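GH127 beta-L-arabinofuranoside (Geobacillus stearothermophilus, PDB 4QK0) probably hydrolyses beta-L-arabinofuranosidic bonds, releasing L-arabinose from the non-reducing ends of its substrates, as a glycoside hydrolase of family 127. Local coordinates at residues A[213-216]-A[217-221]; A[229-232]-A[233-237]. All coordinates share one frame; numbering follows the deposited sequence.

Both contacts are local, each within one helix of two that follow each other in the GH127 catalytic domain, and their centres lie about 21 Å apart. Contact 1 sits on the last turns of helix 208-220, about 23 Å from the centre of the chain, and is partly buried: L213, S214, F217 and I218 pack against helices 162-177 and 194-205, while Q215 pairs with D219, and Y216 with Q220, on its more exposed sides. Contact 2, at the surface about 34 Å from the centre of the chain, closes the short helix 227-234. In contact 1 a charged link, D219 to R257, leaves the helix, whereas in contact 2 E231, R235 and E237 pair with each other around a Schellman turn.

Contact 1 of 2, residues A[213-216]-A[217-221]; sequences LSQY and FIDQR
L213 and F217, one turn apart on helix 208-220 of the catalytic domain, probably the (alpha/alpha)6 barrel of GH127, lie side by side on the helix's buried flank, with L213 CG 3.7 Å from F217 CE2. I174 of helix 162-177 touches both. The Y216 rim atom CD2 lies over a face of the F217 ring, 3.8 Å above its plane and offset toward the rim; the two rings meet obliquely, at 54°. With CG anti to its backbone N (chi1 154°), the Y216 ring runs forward along the helix to Q220, where OH lies 3.5 Å from Q220 CG and the Q220 amide is turned only 20° from the ring plane. The Y216 hydroxyl bonds to G187 O, and Q220 OE1 also takes a bond from R180. Q215 bends at chi2, which brings NE2 round to D219. There NE2 gives a 3.1 Å hydrogen bond to OD1, on its syn side but tilted out of the carboxylate plane, and within the Q215 amide plane, plus a weak one to OD2; R257 adds a salt bridge to OD1. Main-chain bonds run i to i+4. One water donates both to Y216 O (3.2 Å) and to Q220 OE1 (2.8 Å).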
# COMPACT_ATOMS: atom_id res chain seq x y z
N LEU A 213 -13.11 -10.39 38.46
CA LEU A 213 -13.05 -11.19 37.27
C LEU A 213 -12.44 -10.34 36.10
O LEU A 213 -11.54 -10.78 35.43
CB LEU A 213 -14.48 -11.69 36.94
CG LEU A 213 -14.56 -12.61 35.75
CD1 LEU A 213 -13.69 -13.82 36.00
CD2 LEU A 213 -15.99 -13.03 35.50
N SER A 214 -12.91 -9.11 35.95
CA SER A 214 -12.31 -8.15 35.02
C SER A 214 -10.82 -8.04 35.24
O SER A 214 -10.02 -8.25 34.33
CB SER A 214 -12.96 -6.77 35.17
OG SER A 214 -12.43 -5.83 34.24
N GLN A 215 -10.42 -7.82 36.50
CA GLN A 215 -8.98 -7.78 36.84
C GLN A 215 -8.25 -9.05 36.50
O GLN A 215 -7.10 -9.01 36.01
CB GLN A 215 -8.78 -7.49 38.35
CG GLN A 215 -7.33 -7.16 38.72
CD GLN A 215 -6.94 -5.77 38.23
OE1 GLN A 215 -7.57 -4.78 38.60
NE2 GLN A 215 -5.90 -5.67 37.37
N TYR A 216 -8.89 -10.20 36.76
CA TYR A 216 -8.27 -11.46 36.43
C TYR A 216 -7.97 -11.53 34.91
O TYR A 216 -6.90 -11.95 34.49
CB TYR A 216 -9.12 -12.71 36.84
CG TYR A 216 -8.75 -13.86 35.96
CD1 TYR A 216 -7.58 -14.55 36.15
CD2 TYR A 216 -9.52 -14.16 34.83
CE1 TYR A 216 -7.22 -15.57 35.27
CE2 TYR A 216 -9.17 -15.17 33.97
CZ TYR A 216 -8.03 -15.84 34.16
OH TYR A 216 -7.69 -16.83 33.25
N PHE A 217 -8.95 -11.20 34.08
CA PHE A 217 -8.77 -11.34 32.61
C PHE A 217 -7.61 -10.46 32.07
O PHE A 217 -6.81 -10.88 31.28
CB PHE A 217 -10.08 -10.96 31.90
CG PHE A 217 -11.11 -12.08 31.86
CD1 PHE A 217 -10.81 -13.32 31.36
CD2 PHE A 217 -12.38 -11.86 32.31
CE1 PHE A 217 -11.77 -14.32 31.28
CE2 PHE A 217 -13.35 -12.84 32.22
CZ PHE A 217 -13.05 -14.08 31.72
N ILE A 218 -7.55 -9.24 32.58
CA ILE A 218 -6.48 -8.32 32.27
C ILE A 218 -5.12 -8.79 32.78
O ILE A 218 -4.14 -8.75 32.04
CB ILE A 218 -6.83 -6.91 32.80
CG1 ILE A 218 -8.02 -6.32 32.02
CG2 ILE A 218 -5.65 -5.98 32.75
CD1 ILE A 218 -7.79 -6.12 30.54
N ASP A 219 -5.04 -9.26 34.03
CA ASP A 219 -3.74 -9.69 34.58
C ASP A 219 -3.25 -10.96 33.97
O ASP A 219 -2.06 -11.18 33.93
CB ASP A 219 -3.74 -9.83 36.13
CG ASP A 219 -3.96 -8.51 36.82
OD1 ASP A 219 -3.61 -7.43 36.23
OD2 ASP A 219 -4.47 -8.55 37.96
N GLN A 220 -4.16 -11.78 33.47
CA GLN A 220 -3.74 -13.07 32.92
C GLN A 220 -3.24 -13.01 31.46
O GLN A 220 -2.46 -13.86 31.03
CB GLN A 220 -4.89 -14.04 32.96
CG GLN A 220 -4.45 -15.47 32.75
CD GLN A 220 -3.54 -15.99 33.87
OE1 GLN A 220 -3.59 -15.53 35.00
NE2 GLN A 220 -2.72 -16.96 33.54
N ARG A 221 -3.70 -12.00 30.73
CA ARG A 221 -3.36 -11.84 29.32
C ARG A 221 -1.88 -11.73 29.11
O ARG A 221 -1.19 -10.92 29.76
CB ARG A 221 -4.06 -10.63 28.72
CG ARG A 221 -4.29 -10.75 27.25
CD ARG A 221 -4.93 -9.49 26.68
NE ARG A 221 -5.40 -9.76 25.32
CZ ARG A 221 -6.54 -10.41 25.02
NH1 ARG A 221 -7.32 -10.86 26.00
NH2 ARG A 221 -6.89 -10.61 23.75
O HOH W 1 -4.56 -13.22 36.32

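Contact 2 of 2, residues A[229-232]-A[233-237]; sequences DQEK and EARGE
In the last turn of helix 227-234, E233 N, A234 N and R235 N bond to D229 O, Q230 O and E231 O, after which G236 takes a positive phi (76°), with G236 N bonded to E233 O (2.9 Å) and E237 N folded back to K232 O at 3.1 Å. Among the side chains, E231 and R235 lie alongside each other, pointing the same way. R235 NH1 reaches E231 OE1 at 3.2 Å in a salt bridge that lies in the guanidinium plane but meets the carboxylate from above, the two planes standing perpendicular. E231 CG sits between backbone N and carbonyl carbon (chi1 57°), and the extended chain beyond it carries the carboxylate alongside the guanidinium; its OE2 bonds to L135 N and its OE1 to R136 N. A water donates to E231 OE1 and accepts from R235 NH2. The bend of R235 at chi3 (-65°) lays one guanidinium face over K232 CA, while NE and NH2 both grip E237 OE1 side-on, at 3.2 and 3.0 Å, from one face of that carboxylate. NH1 also donates to M133 O, and E237 OE2 pairs with R136. This is a Schellman C-cap, with a three-residue salt-bridge network spanning the helix end.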
# COMPACT_ATOMS: atom_id res chain seq x y z
N ASP A 229 -1.77 -20.91 23.00
CA ASP A 229 -1.01 -22.11 22.53
C ASP A 229 -1.56 -23.37 23.16
O ASP A 229 -1.65 -24.39 22.50
CB ASP A 229 0.49 -21.98 22.84
CG ASP A 229 1.22 -21.06 21.88
OD1 ASP A 229 0.68 -20.74 20.79
OD2 ASP A 229 2.32 -20.60 22.23
N GLN A 230 -1.94 -23.30 24.43
CA GLN A 230 -2.49 -24.48 25.11
C GLN A 230 -3.78 -24.91 24.47
O GLN A 230 -3.94 -26.08 24.18
CB GLN A 230 -2.69 -24.22 26.61
CG GLN A 230 -1.40 -23.89 27.37
CD GLN A 230 -1.61 -23.42 28.81
OE1 GLN A 230 -2.53 -22.65 29.11
NE2 GLN A 230 -0.74 -23.87 29.69
N GLU A 231 -4.72 -23.99 24.23
CA GLU A 231 -6.00 -24.43 23.63
C GLU A 231 -5.85 -24.88 22.19
O GLU A 231 -6.53 -25.80 21.73
CB GLU A 231 -7.13 -23.39 23.78
CG GLU A 231 -6.85 -22.01 23.21
CD GLU A 231 -8.12 -21.23 22.88
OE1 GLU A 231 -8.10 -20.51 21.86
OE2 GLU A 231 -9.13 -21.31 23.64
N LYS A 232 -4.94 -24.22 21.49
CA LYS A 232 -4.60 -24.58 20.10
C LYS A 232 -4.10 -26.02 20.01
O LYS A 232 -4.59 -26.81 19.23
CB LYS A 232 -3.52 -23.61 19.62
CG LYS A 232 -2.75 -24.00 18.39
CD LYS A 232 -2.05 -22.79 17.72
CE LYS A 232 -0.54 -22.82 17.83
NZ LYS A 232 0.08 -22.23 16.61
N GLU A 233 -3.11 -26.34 20.82
CA GLU A 233 -2.60 -27.71 20.99
C GLU A 233 -3.73 -28.72 21.27
O GLU A 233 -3.85 -29.71 20.59
CB GLU A 233 -1.56 -27.66 22.13
CG GLU A 233 -1.18 -28.98 22.79
CD GLU A 233 -0.02 -29.66 22.11
OE1 GLU A 233 0.19 -29.41 20.89
OE2 GLU A 233 0.66 -30.46 22.79
N ALA A 234 -4.58 -28.43 22.26
CA ALA A 234 -5.73 -29.28 22.59
C ALA A 234 -6.73 -29.47 21.42
O ALA A 234 -7.40 -30.48 21.38
CB ALA A 234 -6.46 -28.74 23.81
N ARG A 235 -6.83 -28.50 20.50
CA ARG A 235 -7.68 -28.66 19.30
C ARG A 235 -6.98 -29.49 18.23
O ARG A 235 -7.59 -29.83 17.22
CB ARG A 235 -8.01 -27.31 18.66
CG ARG A 235 -8.98 -26.45 19.42
CD ARG A 235 -9.52 -25.31 18.53
NE ARG A 235 -8.50 -24.34 18.10
CZ ARG A 235 -8.05 -23.31 18.81
NH1 ARG A 235 -8.48 -23.06 20.05
NH2 ARG A 235 -7.15 -22.49 18.29
N GLY A 236 -5.70 -29.78 18.42
CA GLY A 236 -4.90 -30.47 17.41
C GLY A 236 -4.48 -29.59 16.24
O GLY A 236 -4.15 -30.07 15.18
N GLU A 237 -4.46 -28.28 16.45
CA GLU A 237 -4.18 -27.35 15.39
C GLU A 237 -2.67 -27.06 15.31
O GLU A 237 -2.00 -26.87 16.32
CB GLU A 237 -5.03 -26.09 15.59
CG GLU A 237 -4.70 -24.90 14.71
CD GLU A 237 -5.39 -23.62 15.18
OE1 GLU A 237 -6.56 -23.70 15.63
OE2 GLU A 237 -4.74 -22.54 15.12
O HOH W 2 -5.93 -20.80 20.31